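Local coordinates for hypothetical protein (Nostoc punctiforme, PDB 2O62) that is of unknown function but folds as two linked beta domains of calycin-like families, the second probably related to an ATP synthase biogenesis factor, at residues E101-R106 and A237-Q242; G145-Q150 and T166-Q171; G149-I154 and S261-T266; R246-R251 and V265-V270. All blocks are in the same frame, centred on the assembly; numbering follows the deposited sequence.

Contact 1 of 4, residues E101-R106 and A237-Q242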
loop_
_atom_site.group_PDB
_atom_site.type_symbol
_atom_site.label_atom_id
_atom_site.label_comp_id
_atom_site.label_asym_id
_atom_site.label_seq_id
_atom_site.Cartn_x
_atom_site.Cartn_y
_atom_site.Cartn_z
ATOM N N GLU A 101 10.518 11.417 0.747
ATOM C CA GLU A 101 11.793 12.028 0.383
ATOM C C GLU A 101 12.170 11.607 -1.056
ATOM O O GLU A 101 11.425 11.920 -1.980
ATOM C CB GLU A 101 12.864 11.707 1.460
ATOM C CG GLU A 101 12.478 12.273 2.847
ATOM C CD GLU A 101 13.531 12.083 3.936
ATOM O OE1 GLU A 101 14.508 11.301 3.738
ATOM O OE2 GLU A 101 13.356 12.691 5.025
ATOM N N ASN A 102 13.286 10.904 -1.244
ATOM C CA ASN A 102 13.762 10.522 -2.595
ATOM C C ASN A 102 13.217 9.188 -3.115
ATOM O O ASN A 102 13.726 8.670 -4.089
ATOM C CB ASN A 102 15.319 10.471 -2.660
ATOM C CG ASN A 102 15.919 9.219 -1.975
ATOM O OD1 ASN A 102 15.582 8.915 -0.801
ATOM N ND2 ASN A 102 16.836 8.502 -2.693
ATOM N N ARG A 103 12.266 8.603 -2.402
ATOM C CA ARG A 103 11.787 7.254 -2.656
ATOM C C ARG A 103 10.296 7.217 -2.862
ATOM O O ARG A 103 9.551 7.994 -2.255
ATOM C CB ARG A 103 12.083 6.337 -1.450
ATOM C CG ARG A 103 13.547 5.949 -1.283
ATOM C CD ARG A 103 14.104 4.967 -2.310
ATOM N NE ARG A 103 13.082 3.996 -2.682
ATOM C CZ ARG A 103 12.803 2.888 -2.013
ATOM N NH1 ARG A 103 13.582 2.503 -1.015
ATOM N NH2 ARG A 103 11.771 2.140 -2.397
ATOM N N ARG A 104 9.866 6.283 -3.704
ATOM C CA ARG A 104 8.495 5.783 -3.670
ATOM C C ARG A 104 8.564 4.285 -3.484
ATOM O O ARG A 104 9.525 3.621 -3.929
ATOM C CB ARG A 104 7.676 6.128 -4.901
ATOM C CG ARG A 104 7.758 7.559 -5.316
ATOM C CD ARG A 104 6.607 7.963 -6.198
ATOM N NE ARG A 104 6.619 7.284 -7.474
ATOM C CZ ARG A 104 5.759 7.485 -8.465
ATOM N NH1 ARG A 104 4.796 8.378 -8.347
ATOM N NH2 ARG A 104 5.869 6.797 -9.595
ATOM N N LEU A 105 7.565 3.752 -2.795
ATOM C CA LEU A 105 7.374 2.314 -2.701
ATOM C C LEU A 105 5.939 2.080 -3.027
ATOM O O LEU A 105 5.051 2.571 -2.293
ATOM C CB LEU A 105 7.632 1.746 -1.303
ATOM C CG LEU A 105 7.160 0.266 -1.368
ATOM C CD1 LEU A 105 8.348 -0.632 -1.776
ATOM C CD2 LEU A 105 6.441 -0.279 -0.255
ATOM N N ARG A 106 5.706 1.353 -4.121
ATOM C CA ARG A 106 4.352 1.180 -4.627
ATOM C C ARG A 106 4.071 -0.307 -4.687
ATOM O O ARG A 106 4.872 -1.066 -5.237
ATOM C CB ARG A 106 4.163 1.816 -5.970
ATOM C CG ARG A 106 4.644 3.191 -5.975
ATOM C CD ARG A 106 4.234 3.986 -7.199
ATOM N NE ARG A 106 5.043 3.743 -8.382
ATOM C CZ ARG A 106 4.568 3.384 -9.576
ATOM N NH1 ARG A 106 3.279 3.124 -9.768
ATOM N NH2 ARG A 106 5.381 3.315 -10.618
ATOM N N ALA A 237 -1.170 -2.255 2.766
ATOM C CA ALA A 237 0.262 -2.400 2.633
ATOM C C ALA A 237 0.899 -1.526 3.710
ATOM O O ALA A 237 0.286 -0.611 4.241
ATOM C CB ALA A 237 0.707 -1.922 1.241
ATOM N N GLY A 238 2.158 -1.780 3.936
ATOM C CA GLY A 238 2.967 -1.100 4.940
ATOM C C GLY A 238 4.353 -0.908 4.403
ATOM O O GLY A 238 4.806 -1.636 3.510
ATOM N N TRP A 239 5.058 0.053 4.982
ATOM C CA TRP A 239 6.435 0.300 4.633
ATOM C C TRP A 239 7.178 0.758 5.859
ATOM O O TRP A 239 6.851 1.819 6.380
ATOM C CB TRP A 239 6.490 1.408 3.601
ATOM C CG TRP A 239 7.803 1.640 2.959
ATOM C CD1 TRP A 239 8.862 0.760 2.878
ATOM C CD2 TRP A 239 8.207 2.811 2.278
ATOM N NE1 TRP A 239 9.863 1.306 2.145
ATOM C CE2 TRP A 239 9.499 2.571 1.767
ATOM C CE3 TRP A 239 7.578 4.029 1.979
ATOM C CZ2 TRP A 239 10.190 3.512 1.011
ATOM C CZ3 TRP A 239 8.254 4.955 1.230
ATOM C CH2 TRP A 239 9.557 4.699 0.747
ATOM N N LEU A 240 8.165 -0.034 6.292
ATOM C CA LEU A 240 9.052 0.310 7.405
ATOM C C LEU A 240 10.148 1.205 6.810
ATOM O O LEU A 240 11.193 0.734 6.301
ATOM C CB LEU A 240 9.651 -0.944 8.033
ATOM C CG LEU A 240 10.512 -0.735 9.277
ATOM C CD1 LEU A 240 9.637 -0.234 10.440
ATOM C CD2 LEU A 240 11.240 -2.007 9.651
ATOM N N ILE A 241 9.894 2.500 6.862
ATOM C CA ILE A 241 10.732 3.496 6.202
ATOM C C ILE A 241 12.090 3.664 6.881
ATOM O O ILE A 241 13.101 3.866 6.211
ATOM C CB ILE A 241 10.015 4.859 6.139
ATOM C CG1 ILE A 241 8.710 4.740 5.363
ATOM C CG2 ILE A 241 10.895 5.885 5.464
ATOM C CD1 ILE A 241 7.778 5.909 5.507
ATOM N N GLN A 242 12.082 3.637 8.217
ATOM C CA GLN A 242 13.279 3.600 9.052
ATOM C C GLN A 242 13.010 2.597 10.159
ATOM O O GLN A 242 11.866 2.215 10.374
ATOM C CB GLN A 242 13.538 4.985 9.694
ATOM C CG GLN A 242 13.642 6.161 8.716
ATOM C CD GLN A 242 14.845 6.057 7.746
ATOM O OE1 GLN A 242 15.786 5.276 7.980
ATOM N NE2 GLN A 242 14.815 6.848 6.659
#

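Contact 2 of 4, residues G145-Q150 and T166-Q171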
loop_
_atom_site.group_PDB
_atom_site.type_symbol
_atom_site.label_atom_id
_atom_site.label_comp_id
_atom_site.label_asym_id
_atom_site.label_seq_id
_atom_site.Cartn_x
_atom_site.Cartn_y
_atom_site.Cartn_z
ATOM N N GLY A 145 7.182 -4.924 19.233
ATOM C CA GLY A 145 7.248 -3.801 20.132
ATOM C C GLY A 145 5.939 -3.067 20.041
ATOM O O GLY A 145 4.917 -3.670 19.717
ATOM N N GLU A 146 6.005 -1.765 20.288
ATOM C CA GLU A 146 4.868 -0.877 20.201
ATOM C C GLU A 146 5.124 0.313 19.318
ATOM O O GLU A 146 6.204 0.841 19.288
ATOM C CB GLU A 146 4.528 -0.371 21.586
ATOM C CG GLU A 146 3.940 -1.463 22.442
ATOM C CD GLU A 146 3.524 -0.991 23.822
ATOM O OE1 GLU A 146 3.201 0.226 23.989
ATOM O OE2 GLU A 146 3.548 -1.845 24.739
ATOM N N TRP A 147 4.077 0.725 18.624
ATOM C CA TRP A 147 4.078 1.767 17.620
ATOM C C TRP A 147 2.918 2.687 17.935
ATOM O O TRP A 147 1.840 2.213 18.326
ATOM C CB TRP A 147 3.873 1.174 16.218
ATOM C CG TRP A 147 4.925 0.166 15.863
ATOM C CD1 TRP A 147 5.006 -1.176 16.263
ATOM C CD2 TRP A 147 6.114 0.431 15.112
ATOM N NE1 TRP A 147 6.176 -1.730 15.770
ATOM C CE2 TRP A 147 6.859 -0.776 15.054
ATOM C CE3 TRP A 147 6.617 1.575 14.482
ATOM C CZ2 TRP A 147 8.096 -0.853 14.395
ATOM C CZ3 TRP A 147 7.826 1.488 13.827
ATOM C CH2 TRP A 147 8.542 0.282 13.771
ATOM N N ARG A 148 3.132 3.989 17.795
ATOM C CA ARG A 148 2.081 4.968 18.063
ATOM C C ARG A 148 2.114 6.001 16.955
ATOM O O ARG A 148 3.182 6.441 16.555
ATOM C CB ARG A 148 2.345 5.715 19.395
ATOM C CG ARG A 148 2.255 4.928 20.690
ATOM C CD ARG A 148 0.807 4.632 21.163
ATOM N NE ARG A 148 0.786 4.182 22.569
ATOM C CZ ARG A 148 1.256 3.003 22.991
ATOM N NH1 ARG A 148 1.781 2.117 22.127
ATOM N NH2 ARG A 148 1.197 2.693 24.288
ATOM N N GLY A 149 0.945 6.464 16.540
ATOM C CA GLY A 149 0.881 7.514 15.577
ATOM C C GLY A 149 -0.506 8.012 15.309
ATOM O O GLY A 149 -1.362 7.995 16.184
ATOM N N GLN A 150 -0.688 8.503 14.090
ATOM C CA GLN A 150 -1.911 9.158 13.641
ATOM C C GLN A 150 -2.254 8.620 12.239
ATOM O O GLN A 150 -1.384 8.156 11.529
ATOM C CB GLN A 150 -1.744 10.686 13.556
ATOM C CG GLN A 150 -1.533 11.345 14.899
ATOM C CD GLN A 150 -0.102 11.221 15.438
ATOM O OE1 GLN A 150 0.869 11.384 14.686
ATOM N NE2 GLN A 150 0.026 10.969 16.760
ATOM N N THR A 166 -3.558 6.112 16.414
ATOM C CA THR A 166 -3.304 4.697 16.209
ATOM C C THR A 166 -2.304 4.201 17.214
ATOM O O THR A 166 -1.431 4.942 17.642
ATOM C CB THR A 166 -2.757 4.414 14.831
ATOM O OG1 THR A 166 -1.454 5.006 14.663
ATOM C CG2 THR A 166 -3.683 4.960 13.776
ATOM N N THR A 167 -2.458 2.924 17.549
ATOM C CA THR A 167 -1.548 2.156 18.374
ATOM C C THR A 167 -1.408 0.781 17.691
ATOM O O THR A 167 -2.387 0.197 17.218
ATOM C CB THR A 167 -2.131 1.983 19.805
ATOM O OG1 THR A 167 -2.238 3.271 20.456
ATOM C CG2 THR A 167 -1.237 1.122 20.651
ATOM N N LEU A 168 -0.209 0.242 17.668
ATOM C CA LEU A 168 -0.002 -1.114 17.204
ATOM C C LEU A 168 0.990 -1.765 18.138
ATOM O O LEU A 168 2.079 -1.238 18.351
ATOM C CB LEU A 168 0.536 -1.048 15.782
ATOM C CG LEU A 168 1.040 -2.277 15.050
ATOM C CD1 LEU A 168 0.001 -3.323 15.098
ATOM C CD2 LEU A 168 1.272 -1.839 13.579
ATOM N N LYS A 169 0.594 -2.870 18.757
ATOM C CA LYS A 169 1.471 -3.656 19.632
ATOM C C LYS A 169 1.624 -5.040 19.004
ATOM O O LYS A 169 0.628 -5.646 18.611
ATOM C CB LYS A 169 0.869 -3.794 21.047
ATOM C CG LYS A 169 0.428 -2.459 21.649
ATOM C CD LYS A 169 -0.070 -2.536 23.076
ATOM C CE LYS A 169 -0.223 -1.123 23.689
ATOM N NZ LYS A 169 -0.612 -1.157 25.151
ATOM N N ILE A 170 2.857 -5.523 18.897
ATOM C CA ILE A 170 3.138 -6.797 18.279
ATOM C C ILE A 170 4.118 -7.518 19.189
ATOM O O ILE A 170 5.179 -6.997 19.493
ATOM C CB ILE A 170 3.718 -6.612 16.849
ATOM C CG1 ILE A 170 2.750 -5.784 16.031
ATOM C CG2 ILE A 170 3.934 -7.950 16.174
ATOM C CD1 ILE A 170 3.230 -5.490 14.636
ATOM N N GLN A 171 3.725 -8.682 19.681
ATOM C CA GLN A 171 4.606 -9.445 20.520
ATOM C C GLN A 171 4.479 -10.931 20.213
ATOM O O GLN A 171 3.419 -11.388 19.784
ATOM C CB GLN A 171 4.312 -9.175 22.000
ATOM C CG GLN A 171 4.347 -7.653 22.419
ATOM C CD GLN A 171 5.762 -6.911 22.482
ATOM O OE1 GLN A 171 6.859 -7.450 22.187
ATOM N NE2 GLN A 171 5.691 -5.640 22.896
#

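Contact 3 of 4, residues G149-I154 and S261-T266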
loop_
_atom_site.group_PDB
_atom_site.type_symbol
_atom_site.label_atom_id
_atom_site.label_comp_id
_atom_site.label_asym_id
_atom_site.label_seq_id
_atom_site.Cartn_x
_atom_site.Cartn_y
_atom_site.Cartn_z
ATOM N N GLY A 149 0.945 6.464 16.540
ATOM C CA GLY A 149 0.881 7.514 15.577
ATOM C C GLY A 149 -0.506 8.012 15.309
ATOM O O GLY A 149 -1.362 7.995 16.184
ATOM N N GLN A 150 -0.688 8.503 14.090
ATOM C CA GLN A 150 -1.911 9.158 13.641
ATOM C C GLN A 150 -2.254 8.620 12.239
ATOM O O GLN A 150 -1.384 8.156 11.529
ATOM C CB GLN A 150 -1.744 10.686 13.556
ATOM C CG GLN A 150 -1.533 11.345 14.899
ATOM C CD GLN A 150 -0.102 11.221 15.438
ATOM O OE1 GLN A 150 0.869 11.384 14.686
ATOM N NE2 GLN A 150 0.026 10.969 16.760
ATOM N N ALA A 151 -3.523 8.691 11.878
ATOM C CA ALA A 151 -4.011 8.246 10.580
ATOM C C ALA A 151 -4.882 9.345 10.034
ATOM O O ALA A 151 -5.575 9.977 10.795
ATOM C CB ALA A 151 -4.831 7.009 10.720
ATOM N N VAL A 152 -4.812 9.560 8.733
ATOM C CA VAL A 152 -5.710 10.419 7.998
ATOM C C VAL A 152 -6.522 9.543 7.041
ATOM O O VAL A 152 -5.932 8.793 6.247
ATOM C CB VAL A 152 -4.927 11.420 7.123
ATOM C CG1 VAL A 152 -5.859 12.390 6.390
ATOM C CG2 VAL A 152 -3.947 12.207 7.981
ATOM N N THR A 153 -7.841 9.722 7.078
ATOM C CA THR A 153 -8.758 9.052 6.157
ATOM C C THR A 153 -9.325 10.133 5.285
ATOM O O THR A 153 -9.887 11.157 5.761
ATOM C CB THR A 153 -9.888 8.249 6.871
ATOM O OG1 THR A 153 -9.298 7.232 7.723
ATOM C CG2 THR A 153 -10.819 7.583 5.829
ATOM N N ILE A 154 -9.178 9.897 3.986
ATOM C CA ILE A 154 -9.804 10.717 2.968
ATOM C C ILE A 154 -10.856 9.926 2.171
ATOM O O ILE A 154 -10.839 8.707 2.133
ATOM C CB ILE A 154 -8.751 11.321 2.008
ATOM C CG1 ILE A 154 -7.929 10.261 1.319
ATOM C CG2 ILE A 154 -7.839 12.306 2.749
ATOM C CD1 ILE A 154 -6.933 10.875 0.329
ATOM N N SER A 261 -13.096 4.866 0.809
ATOM C CA SER A 261 -12.103 5.724 1.464
ATOM C C SER A 261 -10.678 5.160 1.364
ATOM O O SER A 261 -10.467 3.991 0.970
ATOM C CB SER A 261 -12.514 5.961 2.914
ATOM O OG SER A 261 -12.303 4.789 3.695
ATOM N N LEU A 262 -9.715 5.998 1.755
ATOM C CA LEU A 262 -8.313 5.647 1.792
ATOM C C LEU A 262 -7.715 6.246 3.025
ATOM O O LEU A 262 -7.966 7.403 3.359
ATOM C CB LEU A 262 -7.609 6.207 0.568
ATOM C CG LEU A 262 -6.178 5.860 0.317
ATOM C CD1 LEU A 262 -6.111 4.414 -0.046
ATOM C CD2 LEU A 262 -5.634 6.740 -0.865
ATOM N N THR A 263 -6.931 5.439 3.724
ATOM C CA THR A 263 -6.311 5.830 4.990
ATOM C C THR A 263 -4.793 5.676 4.957
ATOM O O THR A 263 -4.282 4.668 4.468
ATOM C CB THR A 263 -6.867 4.921 6.139
ATOM O OG1 THR A 263 -8.297 5.119 6.223
ATOM C CG2 THR A 263 -6.254 5.263 7.476
ATOM N N LEU A 264 -4.085 6.676 5.513
ATOM C CA LEU A 264 -2.638 6.634 5.659
ATOM C C LEU A 264 -2.264 6.840 7.115
ATOM O O LEU A 264 -2.604 7.840 7.731
ATOM C CB LEU A 264 -1.982 7.672 4.743
ATOM C CG LEU A 264 -0.442 7.675 4.745
ATOM C CD1 LEU A 264 0.116 6.471 4.192
ATOM C CD2 LEU A 264 0.020 8.895 3.899
ATOM N N VAL A 265 -1.643 5.806 7.670
ATOM C CA VAL A 265 -1.170 5.762 9.047
ATOM C C VAL A 265 0.334 6.046 9.057
ATOM O O VAL A 265 1.081 5.458 8.293
ATOM C CB VAL A 265 -1.372 4.386 9.604
ATOM C CG1 VAL A 265 -0.929 4.313 11.038
ATOM C CG2 VAL A 265 -2.834 3.962 9.452
ATOM N N THR A 266 0.774 6.957 9.913
ATOM C CA THR A 266 2.203 7.123 10.152
ATOM C C THR A 266 2.434 6.907 11.620
ATOM O O THR A 266 1.828 7.584 12.434
ATOM C CB THR A 266 2.657 8.527 9.768
ATOM O OG1 THR A 266 2.212 8.829 8.444
ATOM C CG2 THR A 266 4.174 8.619 9.824
#

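Contact 4 of 4, residues R246-R251 and V265-V270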
loop_
_atom_site.group_PDB
_atom_site.type_symbol
_atom_site.label_atom_id
_atom_site.label_comp_id
_atom_site.label_asym_id
_atom_site.label_seq_id
_atom_site.Cartn_x
_atom_site.Cartn_y
_atom_site.Cartn_z
ATOM N N ARG A 246 7.139 3.773 10.453
ATOM C CA ARG A 246 6.397 2.921 9.547
ATOM C C ARG A 246 5.149 3.617 9.086
ATOM O O ARG A 246 4.497 4.336 9.865
ATOM C CB ARG A 246 5.997 1.646 10.251
ATOM C CG ARG A 246 5.315 0.617 9.356
ATOM C CD ARG A 246 5.744 -0.793 9.723
ATOM N NE ARG A 246 5.055 -1.849 8.954
ATOM C CZ ARG A 246 4.048 -2.589 9.402
ATOM N NH1 ARG A 246 3.489 -2.343 10.579
ATOM N NH2 ARG A 246 3.553 -3.573 8.635
ATOM N N GLN A 247 4.815 3.435 7.822
ATOM C CA GLN A 247 3.529 3.853 7.346
ATOM C C GLN A 247 2.725 2.647 6.945
ATOM O O GLN A 247 3.267 1.652 6.496
ATOM C CB GLN A 247 3.624 4.849 6.162
ATOM C CG GLN A 247 4.067 6.227 6.583
ATOM C CD GLN A 247 3.973 7.248 5.497
ATOM O OE1 GLN A 247 4.262 6.972 4.352
ATOM N NE2 GLN A 247 3.485 8.451 5.848
ATOM N N ARG A 248 1.421 2.757 7.106
ATOM C CA ARG A 248 0.475 1.752 6.590
ATOM C C ARG A 248 -0.593 2.468 5.756
ATOM O O ARG A 248 -1.031 3.568 6.107
ATOM C CB ARG A 248 -0.161 0.991 7.726
ATOM C CG ARG A 248 0.857 0.180 8.517
ATOM C CD ARG A 248 0.191 -0.633 9.588
ATOM N NE ARG A 248 -0.167 0.170 10.786
ATOM C CZ ARG A 248 -1.425 0.409 11.204
ATOM N NH1 ARG A 248 -2.477 -0.091 10.574
ATOM N NH2 ARG A 248 -1.648 1.123 12.295
HETATM N N MSE A 249 -1.022 1.853 4.656
HETATM C CA MSE A 249 -2.070 2.428 3.837
HETATM C C MSE A 249 -3.177 1.396 3.607
HETATM O O MSE A 249 -2.899 0.248 3.359
HETATM C CB MSE A 249 -1.529 2.986 2.514
HETATM C CG MSE A 249 -2.484 3.846 1.822
HETATM SE SE MSE A 249 -2.045 4.460 -0.004
HETATM C CE MSE A 249 -0.543 5.416 0.424
ATOM N N ILE A 250 -4.428 1.828 3.732
ATOM C CA ILE A 250 -5.613 0.978 3.657
ATOM C C ILE A 250 -6.617 1.594 2.689
ATOM O O ILE A 250 -7.079 2.709 2.924
ATOM C CB ILE A 250 -6.275 0.837 5.000
ATOM C CG1 ILE A 250 -5.256 0.373 6.059
ATOM C CG2 ILE A 250 -7.439 -0.134 4.901
ATOM C CD1 ILE A 250 -4.752 1.457 6.942
ATOM N N ARG A 251 -6.929 0.873 1.609
ATOM C CA ARG A 251 -7.987 1.233 0.649
ATOM C C ARG A 251 -9.237 0.433 1.019
ATOM O O ARG A 251 -9.215 -0.795 1.008
ATOM C CB ARG A 251 -7.561 0.880 -0.779
ATOM C CG ARG A 251 -8.416 1.428 -1.928
ATOM C CD ARG A 251 -7.946 0.771 -3.237
ATOM N NE ARG A 251 -8.817 1.215 -4.324
ATOM C CZ ARG A 251 -8.711 2.365 -4.961
ATOM N NH1 ARG A 251 -7.708 3.193 -4.752
ATOM N NH2 ARG A 251 -9.614 2.650 -5.895
ATOM N N VAL A 265 -1.643 5.806 7.670
ATOM C CA VAL A 265 -1.170 5.762 9.047
ATOM C C VAL A 265 0.334 6.046 9.057
ATOM O O VAL A 265 1.081 5.458 8.293
ATOM C CB VAL A 265 -1.372 4.386 9.604
ATOM C CG1 VAL A 265 -0.929 4.313 11.038
ATOM C CG2 VAL A 265 -2.834 3.962 9.452
ATOM N N THR A 266 0.774 6.957 9.913
ATOM C CA THR A 266 2.203 7.123 10.152
ATOM C C THR A 266 2.434 6.907 11.620
ATOM O O THR A 266 1.828 7.584 12.434
ATOM C CB THR A 266 2.657 8.527 9.768
ATOM O OG1 THR A 266 2.212 8.829 8.444
ATOM C CG2 THR A 266 4.174 8.619 9.824
ATOM N N GLU A 267 3.341 5.985 11.967
ATOM C CA GLU A 267 3.547 5.566 13.322
ATOM C C GLU A 267 5.028 5.492 13.640
ATOM O O GLU A 267 5.846 5.220 12.761
ATOM C CB GLU A 267 3.009 4.152 13.536
ATOM C CG GLU A 267 1.607 3.911 13.283
ATOM C CD GLU A 267 1.249 2.392 13.278
ATOM O OE1 GLU A 267 1.922 1.551 12.602
ATOM O OE2 GLU A 267 0.251 2.113 13.959
ATOM N N GLU A 268 5.377 5.726 14.906
ATOM C CA GLU A 268 6.735 5.614 15.335
ATOM C C GLU A 268 6.871 4.582 16.435
ATOM O O GLU A 268 5.924 4.319 17.178
ATOM C CB GLU A 268 7.253 6.987 15.783
ATOM C CG GLU A 268 6.545 7.559 16.962
ATOM C CD GLU A 268 7.295 8.750 17.536
ATOM O OE1 GLU A 268 7.779 9.579 16.737
ATOM O OE2 GLU A 268 7.426 8.825 18.775
ATOM N N ARG A 269 8.051 3.984 16.503
ATOM C CA ARG A 269 8.347 2.939 17.465
ATOM C C ARG A 269 8.490 3.572 18.848
ATOM O O ARG A 269 9.135 4.602 18.981
ATOM C CB ARG A 269 9.634 2.204 17.070
ATOM C CG ARG A 269 9.994 1.029 17.938
ATOM C CD ARG A 269 11.296 0.373 17.416
ATOM N NE ARG A 269 12.447 1.284 17.453
ATOM C CZ ARG A 269 13.680 0.970 17.038
ATOM N NH1 ARG A 269 13.934 -0.241 16.558
ATOM N NH2 ARG A 269 14.669 1.869 17.077
ATOM N N VAL A 270 7.913 2.927 19.859
ATOM C CA VAL A 270 7.940 3.394 21.213
ATOM C C VAL A 270 9.101 2.779 21.957
ATOM O O VAL A 270 9.501 1.602 21.845
ATOM C CB VAL A 270 6.642 2.998 21.981
ATOM C CG1 VAL A 270 6.758 3.349 23.458
ATOM C CG2 VAL A 270 5.436 3.673 21.404
ATOM O OXT VAL A 270 9.700 3.511 22.755
HETATM O O HOH W 1 3.977 -0.196 12.510
#

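Contact 1 of 4, residues E101-R106 and A237-Q242
L105 sets its CB, rather than its branched tip, over the six-membered ring of W239: CB lies 3.7 Å from the centroid of that W239 ring and only 10° off its normal, a CH-pi contact over the middle of the face. The leucine CG is anti to the backbone N; beyond it, methyl CD2 lies 4.0 Å from W239 CG, on the pyrrole side. The opposite face of the ring is covered by I241 CG1 from its own strand, which sandwiches the indole between two aliphatic groups. R103 comes in at the far end. Its CB sits in the ring plane at the edge, 3.7 Å from W239 CH2; the chain then bends at chi2 and chi3, and W239 CZ2 lies over one face of the guanidinium, toward its rim. The two planes are 60° apart, so the groups do not stack. R103 NH2 instead bonds R104 O at 3.1 Å and pairs with D217, while NE and NH1 reach the carbonyls of E125 and A133. An alanine in place of W239 would probably open a gap between the two strands, leaving L105 without its aromatic partner and the R103 guanidinium uncovered on one face. The strands themselves share no backbone bond, since their axes stay 8.8 Å apart and run at 150°. The contact is therefore face-to-face packing of two beta-sheets, where the N-terminal antiparallel sheet, which holds 103-111, meets the outer wall of the C-terminal barrel, both belonging to calycin-like families.

Contact 2 of 4, residues G145-Q150 and T166-Q171
R148 lies alongside T167 on the face of the sheet that also carries E146 and K169, and its side chain folds back over that neighbour. From CB the chain passes to CG, which is anti to the carbonyl carbon, and there it bends (chi2 -77°), setting CD 3.4 Å from T167 OG1. NE stays beside the same hydroxyl, and farther out T167 CG2 lies under one face of the guanidinium, 3.5 Å from R148 NH1. The tip finds its charge partner in its own strand. R148 NH1 and NH2 both grip E146 OE1, at 3.0 and 3.2 Å, coming from the same face of the carboxylate. K169 runs side by side with E146, its CE 3.7 Å from E146 OE1; K169 NZ stays 4.2 Å from E146 OE1, beyond a salt bridge, but its charge probably still favours the carboxylate, while the nearby arginine is a like charge. Underneath is a regular antiparallel hairpin, strands 145-155 and 162-172, the first two of the C-terminal barrel, held here by six backbone hydrogen bonds between the pairs G145 and I170, W147 and L168, G149 and T166. W147 and L168 point to the barrel interior, their CB atoms 4.0 Å apart. The indole presents its edge to the backbone, with W147 CD1 3.6 Å from L168 O, while NE1 donates to L143 O. R246 and E267, from other barrel strands, also touch this aromatic side chain.

Contact 3 of 4, residues G149-I154 and S261-T266
T153 and T263 adopt the same rotamer, OG1 anti to the carbonyl carbon with chi1 of -59° and -61°, and this turns the two hydroxyls toward each other across the strands. T153 OG1 and T263 OG1 share a hydrogen bond of 2.8 Å in which either could donate. The side chains pass at a slant, and T153 CG2 is left to pack 3.7 Å from S261 CB. On the same face A151 CB rests 3.9 Å from V265 CG2, and F184 covers A151 and both threonines from within the barrel. A glycerol, probably from the crystallisation liquor, lies about 4 Å from the T263 side chain. On the other face, aliphatic in its middle and at the I154 end, I154 CG1 lies 4.1 Å from L262 CB, the two side chains pointing the same way, and F74 of the N-terminal half packs on I154, L262 and L264. Paired backbone bonds join Q150 with T266, V152 with L264 and I154 with L262, the first and last strands of the C-terminal sheet, so this seam closes the barrel. At its end G149 CA comes within 3.3 Å of T266 O, and a side chain on that glycine would run into the carbonyl. Because the threonine hydroxyls are buried, their mutual bond meets each one's need for a polar partner among neighbouring methyl and aromatic groups.

Contact 4 of 4, residues R246-R251 and V265-V270
E267 OE1 is held by two donors, R248 NE at 3.1 Å and a water whose oxygen is 2.7 Å from E267 OE1. The other carboxylate oxygen takes the shorter half of the salt bridge, R248 NH2 to E267 OE2 at 2.7 Å. The arginine thus grips side-on, one nitrogen to each oxygen, and its chain bends at chi3 (-78°), which turns NE toward the carboxylate. Both bonds lie close to the guanidinium plane yet meet the carboxylate from above its own plane, the two groups being turned 54° apart. V265 supports the pair from one face of the guanidinium, with its CG1 3.5 Å from R248 NH2. The third nitrogen, NH1, forms a salt bridge with E236, so one arginine links two acids. The water extends the network to R246 NH1, 2.9 Å from the water oxygen, and R246 NH2 bonds S220 and a bound glycerol. A leucine in place of R248 would probably leave the E267 carboxylate and E236 without their shared positive partner in the barrel interior. On the outer face Q247 NE2 donates to T266 OG1 at 2.9 Å, the two side chains lying side by side. Backbone bonds pair R246 with E267 and R248 with V265 in this last hairpin of the barrel. Two arginines with E267 and E236, R246 reaching E267 through the water, suggest a polar, probably roughly charge-balanced interior here, and the glycerol bound at R246, probably from the crystallisation liquor, may mark a pocket.

Contacts 2, 3 and 4 all lie in the C-terminal barrel. Contact 2 joins its first two strands and contact 4 its last two, while contact 3 pairs 145-155 with 259-269 and so links the first and last strands of the barrel. It shares G149 and Q150 with contact 2, and V265 and T266 with contact 4, whose centre is about 8 Å away. Contact 1 differs in kind, packing the N-terminal sheet onto strand 233-242, which adjoins 245-253; its centre is about 11 Å from that of contact 4. Along the chain contacts 1 and 3 cross, and contact 1 closes before contact 4 opens. Barrel closure and domain packing therefore meet through one continuous sheet, with W147 of contact 2 touching L240 of contact 1.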